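Local coordinates for TrwG protein (Bartonella grahamii, PDB 4NHF) that probably serves as a VirB8-family component of a type IV secretion machine, here represented by its soluble domain, at residues 74-79 / 164-169; 120-125 / 140-145. All coordinates share one frame; numbering follows the deposited sequence.

Interaction 1: residues 74-79 / 164-169; sequences LSAASV and GFQITS
Leu-74 and Ala-76 grip Ile-167 through the backbone: Ile-167 N donates to Leu-74 O at 2.8 Å, and Ala-76 N donates to Ile-167 O at 2.9 Å, which brings Ser-75 and Ile-167 together in a single beta bridge. Leu-74 O also takes a CA-H contact from Gln-166. The side chain of Gln-166 bends at chi2 (-83°) and folds back, so that NE2 reaches Phe-165 O at 2.8 Å with the acceptor in the amide plane, while OE1 receives a hydrogen bond from a water that also donates to Ser-75 O. In this VirB8 fold, of the NTF2 clan, the bridge ties the turn between helices 64-73 and 77-86 to the outer strand 165-174. Ala-76 is the N-cap residue of helix 77-86, and its small CB fits 3.4 Å from Ile-167 O. One turn on, Val-79 CG1 meets Ile-167 CG2 at 4.1 Å, while CG2 lies over the backbone, close to both Ile-167 O and the Thr-168 carbonyl. Branched aliphatic residues suit this buried place, which Tyr-52 of helix 42-57 also lines. At the other end Leu-74 CD2 comes to the edge of the Phe-165 ring, 4.2 Å from Phe-165 CD2.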
loop_
_atom_site.group_PDB
_atom_site.type_symbol
_atom_site.label_atom_id
_atom_site.label_comp_id
_atom_site.label_asym_id
_atom_site.label_seq_id
_atom_site.Cartn_x
_atom_site.Cartn_y
_atom_site.Cartn_z
ATOM N N LEU A 74 7.238 1.336 -9.833
ATOM C CA LEU A 74 6.529 2.516 -10.300
ATOM C C LEU A 74 7.400 3.619 -10.954
ATOM O O LEU A 74 6.876 4.660 -11.335
ATOM C CB LEU A 74 5.729 3.094 -9.115
ATOM C CG LEU A 74 4.639 2.179 -8.478
ATOM C CD1 LEU A 74 3.879 2.985 -7.435
ATOM C CD2 LEU A 74 3.627 1.717 -9.529
ATOM N N SER A 75 8.702 3.379 -11.088
ATOM C CA SER A 75 9.651 4.386 -11.536
ATOM C C SER A 75 10.240 3.988 -12.883
ATOM O O SER A 75 10.646 2.813 -13.081
ATOM C CB SER A 75 10.830 4.499 -10.539
ATOM O OG SER A 75 10.463 4.877 -9.202
ATOM N N ALA A 76 10.309 4.944 -13.808
ATOM C CA ALA A 76 11.076 4.731 -15.051
ATOM C C ALA A 76 12.566 4.424 -14.723
ATOM O O ALA A 76 13.035 4.656 -13.629
ATOM C CB ALA A 76 10.974 5.934 -15.974
ATOM N N ALA A 77 13.315 3.911 -15.689
ATOM C CA ALA A 77 14.710 3.430 -15.408
ATOM C C ALA A 77 15.631 4.500 -14.790
ATOM O O ALA A 77 16.293 4.244 -13.780
ATOM C CB ALA A 77 15.339 2.849 -16.653
ATOM N N SER A 78 15.648 5.710 -15.349
ATOM C CA SER A 78 16.511 6.742 -14.775
ATOM C C SER A 78 16.100 7.118 -13.347
ATOM O O SER A 78 16.968 7.399 -12.500
ATOM C CB SER A 78 16.628 7.972 -15.679
ATOM O OG SER A 78 15.394 8.656 -15.703
ATOM N N VAL A 79 14.797 7.086 -13.067
ATOM C CA VAL A 79 14.296 7.445 -11.763
ATOM C C VAL A 79 14.649 6.359 -10.742
ATOM O O VAL A 79 15.109 6.679 -9.619
ATOM C CB VAL A 79 12.789 7.706 -11.823
ATOM C CG1 VAL A 79 12.190 7.877 -10.426
ATOM C CG2 VAL A 79 12.546 8.931 -12.683
ATOM N N GLY A 164 0.532 0.209 -15.588
ATOM C CA GLY A 164 1.900 0.656 -15.879
ATOM C C GLY A 164 2.159 2.138 -15.590
ATOM O O GLY A 164 2.751 2.859 -16.410
ATOM N N PHE A 165 1.685 2.591 -14.440
ATOM C CA PHE A 165 2.062 3.898 -13.921
ATOM C C PHE A 165 3.580 3.966 -13.890
ATOM O O PHE A 165 4.248 2.989 -13.421
ATOM C CB PHE A 165 1.499 4.079 -12.519
ATOM C CG PHE A 165 1.782 5.427 -11.902
ATOM C CD1 PHE A 165 1.177 6.582 -12.392
ATOM C CD2 PHE A 165 2.646 5.545 -10.815
ATOM C CE1 PHE A 165 1.394 7.815 -11.801
ATOM C CE2 PHE A 165 2.862 6.790 -10.215
ATOM C CZ PHE A 165 2.238 7.911 -10.709
ATOM N N GLN A 166 4.125 5.114 -14.320
ATOM C CA GLN A 166 5.551 5.339 -14.337
ATOM C C GLN A 166 5.894 6.784 -14.004
ATOM O O GLN A 166 5.458 7.707 -14.653
ATOM C CB GLN A 166 6.199 5.012 -15.660
ATOM C CG GLN A 166 6.074 3.576 -16.084
ATOM C CD GLN A 166 7.135 2.704 -15.442
ATOM O OE1 GLN A 166 8.203 2.475 -16.049
ATOM N NE2 GLN A 166 6.852 2.197 -14.230
ATOM N N ILE A 167 6.677 6.953 -12.964
ATOM C CA ILE A 167 7.252 8.248 -12.616
ATOM C C ILE A 167 8.441 8.431 -13.564
ATOM O O ILE A 167 9.373 7.623 -13.537
ATOM C CB ILE A 167 7.726 8.220 -11.161
ATOM C CG1 ILE A 167 6.551 7.926 -10.222
ATOM C CG2 ILE A 167 8.456 9.513 -10.775
ATOM C CD1 ILE A 167 5.605 9.082 -10.052
ATOM N N THR A 168 8.414 9.459 -14.391
ATOM C CA THR A 168 9.518 9.722 -15.323
ATOM C C THR A 168 10.521 10.752 -14.854
ATOM O O THR A 168 11.597 10.857 -15.427
ATOM C CB THR A 168 8.942 10.162 -16.679
ATOM O OG1 THR A 168 8.035 11.259 -16.448
ATOM C CG2 THR A 168 8.177 8.989 -17.245
ATOM N N SER A 169 10.112 11.569 -13.886
ATOM C CA SER A 169 11.055 12.437 -13.140
ATOM C C SER A 169 10.544 12.669 -11.732
ATOM O O SER A 169 9.316 12.666 -11.457
ATOM C CB SER A 169 11.319 13.768 -13.884
ATOM O OG SER A 169 10.137 14.505 -13.951
HETATM O O HOH W 1 10.097 0.447 -14.328
HETATM O O HOH W 2 12.558 9.101 -16.951
#

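Interaction 2: residues 120-125 / 140-145; sequences VRFTTQ and QIATIG
Phe-122 and Gln-140 face each other as a hydrogen-bonded pair in the antiparallel hairpin of strands 117-127 and 138-148, the middle strands of the curved VirB8 sheet. Gln-140 N reaches Phe-122 O almost in line with the C=O, whereas Phe-122 N approaches Gln-140 O tilted from the carbonyl plane. The CG of Phe-122 sits between its own backbone N and carbonyl carbon (chi1 67°), a crowded position that swings the ring across to the partner strand. From CB the chain passes through CG to CD1, 4.0 Å from Gln-140 O, and to CD2, which faces Gln-140 CB; beyond them CE1 touches Ala-142 CB at 3.8 Å. CE2 meets both CB and CG of Gln-140, and at the tip CZ closes to 3.4 Å from Gln-140 CB. This CB lies over one ring face in a CH-pi contact, 21° off the normal. Glutamine suits the site because CG lies near the CE2-CZ rim while NE2 hydrogen-bonds Ser-172 OG on strand 165-174. The short Ala-142 side chain lets the CE1 corner come in against it. Val-120 continues the same apolar face through CG2, which packs on Ile-144 CD1. On the other face the extended Arg-121 chain runs alongside Ile-141, with Arg-121 CG 3.3 Å from Ile-141 CD1.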
loop_
_atom_site.group_PDB
_atom_site.type_symbol
_atom_site.label_atom_id
_atom_site.label_comp_id
_atom_site.label_asym_id
_atom_site.label_seq_id
_atom_site.Cartn_x
_atom_site.Cartn_y
_atom_site.Cartn_z
ATOM N N VAL A 120 3.663 17.491 -5.270
ATOM C CA VAL A 120 3.128 16.925 -4.054
ATOM C C VAL A 120 3.788 17.603 -2.855
ATOM O O VAL A 120 4.989 17.533 -2.687
ATOM C CB VAL A 120 3.319 15.405 -3.952
ATOM C CG1 VAL A 120 2.745 14.888 -2.654
ATOM C CG2 VAL A 120 2.641 14.681 -5.110
ATOM N N ARG A 121 2.974 18.238 -2.028
ATOM C CA ARG A 121 3.419 18.857 -0.791
ATOM C C ARG A 121 3.263 17.850 0.373
ATOM O O ARG A 121 2.179 17.327 0.619
ATOM C CB ARG A 121 2.675 20.172 -0.576
ATOM C CG ARG A 121 2.970 21.122 -1.760
ATOM C CD ARG A 121 2.259 22.491 -1.836
ATOM N NE ARG A 121 2.447 23.095 -3.201
ATOM C CZ ARG A 121 3.321 24.034 -3.503
ATOM N NH1 ARG A 121 4.028 24.636 -2.577
ATOM N NH2 ARG A 121 3.429 24.454 -4.730
ATOM N N PHE A 122 4.353 17.541 1.050
ATOM C CA PHE A 122 4.309 16.548 2.108
ATOM C C PHE A 122 5.260 16.880 3.248
ATOM O O PHE A 122 6.134 17.735 3.087
ATOM C CB PHE A 122 4.572 15.153 1.534
ATOM C CG PHE A 122 5.959 14.942 1.000
ATOM C CD1 PHE A 122 6.286 15.334 -0.265
ATOM C CD2 PHE A 122 6.932 14.345 1.788
ATOM C CE1 PHE A 122 7.534 15.128 -0.771
ATOM C CE2 PHE A 122 8.199 14.136 1.291
ATOM C CZ PHE A 122 8.514 14.512 0.018
ATOM N N THR A 123 5.037 16.279 4.409
ATOM C CA THR A 123 6.040 16.337 5.517
ATOM C C THR A 123 6.570 14.968 5.861
ATOM O O THR A 123 5.869 13.929 5.712
ATOM C CB THR A 123 5.465 16.830 6.854
ATOM O OG1 THR A 123 4.389 15.966 7.205
ATOM C CG2 THR A 123 4.972 18.175 6.752
ATOM N N THR A 124 7.804 14.962 6.336
ATOM C CA THR A 124 8.395 13.784 6.897
ATOM C C THR A 124 8.855 14.059 8.331
ATOM O O THR A 124 9.175 15.202 8.687
ATOM C CB THR A 124 9.585 13.266 6.075
ATOM O OG1 THR A 124 10.597 14.250 5.989
ATOM C CG2 THR A 124 9.155 12.884 4.714
ATOM N N GLN A 125 8.849 13.014 9.149
ATOM C CA GLN A 125 9.268 13.134 10.531
ATOM C C GLN A 125 10.044 11.921 10.887
ATOM O O GLN A 125 9.521 10.805 10.754
ATOM C CB GLN A 125 8.054 13.196 11.417
ATOM C CG GLN A 125 8.353 13.121 12.909
ATOM C CD GLN A 125 9.019 14.368 13.390
ATOM O OE1 GLN A 125 8.365 15.397 13.501
ATOM N NE2 GLN A 125 10.324 14.307 13.671
ATOM N N GLN A 140 8.468 19.365 2.631
ATOM C CA GLN A 140 9.046 18.991 1.376
ATOM C C GLN A 140 8.035 19.208 0.287
ATOM O O GLN A 140 6.804 19.190 0.506
ATOM C CB GLN A 140 9.408 17.492 1.363
ATOM C CG GLN A 140 10.495 17.019 2.285
ATOM C CD GLN A 140 11.776 17.757 2.076
ATOM O OE1 GLN A 140 12.225 18.459 2.992
ATOM N NE2 GLN A 140 12.388 17.630 0.874
ATOM N N ILE A 141 8.573 19.346 -0.906
ATOM C CA ILE A 141 7.780 19.421 -2.151
ATOM C C ILE A 141 8.383 18.461 -3.126
ATOM O O ILE A 141 9.565 18.583 -3.417
ATOM C CB ILE A 141 7.883 20.762 -2.861
ATOM C CG1 ILE A 141 7.586 21.913 -1.943
ATOM C CG2 ILE A 141 6.930 20.841 -4.083
ATOM C CD1 ILE A 141 6.169 21.884 -1.473
ATOM N N ALA A 142 7.583 17.532 -3.666
ATOM C CA ALA A 142 8.023 16.634 -4.735
ATOM C C ALA A 142 7.507 17.208 -6.075
ATOM O O ALA A 142 6.298 17.496 -6.192
ATOM C CB ALA A 142 7.479 15.227 -4.536
ATOM N N THR A 143 8.411 17.403 -7.036
ATOM C CA THR A 143 8.086 17.836 -8.418
ATOM C C THR A 143 8.198 16.593 -9.295
ATOM O O THR A 143 9.244 15.950 -9.352
ATOM C CB THR A 143 9.035 18.952 -8.852
ATOM O OG1 THR A 143 8.984 20.033 -7.879
ATOM C CG2 THR A 143 8.682 19.466 -10.228
ATOM N N ILE A 144 7.085 16.198 -9.906
ATOM C CA ILE A 144 6.943 14.874 -10.511
ATOM C C ILE A 144 6.497 14.965 -11.978
ATOM O O ILE A 144 5.630 15.769 -12.356
ATOM C CB ILE A 144 5.945 14.055 -9.697
ATOM C CG1 ILE A 144 6.321 14.127 -8.194
ATOM C CG2 ILE A 144 5.849 12.600 -10.184
ATOM C CD1 ILE A 144 5.429 13.263 -7.312
ATOM N N GLY A 145 7.116 14.139 -12.813
ATOM C CA GLY A 145 6.606 13.861 -14.146
ATOM C C GLY A 145 6.124 12.430 -14.131
ATOM O O GLY A 145 6.750 11.584 -13.496
#

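Strands 138-148 and 165-174 are neighbours in the sheet, and through them interactions 1 and 2 meet, although their centres lie about 16 Å apart. A classic beta bulge makes the join: Thr-168 and Ser-169 both face Gly-145, with probable hydrogen bonds from Thr-168 N to Gly-145 O (2.8 Å) and from Gly-145 N to Ser-169 O (3.0 Å). Ile-167 CD1 also packs on Ile-144 CG2 at 3.5 Å. Helix 42-57 spans both contacts, giving Tyr-52 to interaction 1 and Leu-49, Val-53 and Glu-57 to interaction 2. The hairpin falls within the sequence that interaction 1 brackets. Both lie away from the calcium-binding residues Asp-60 and Asp-62.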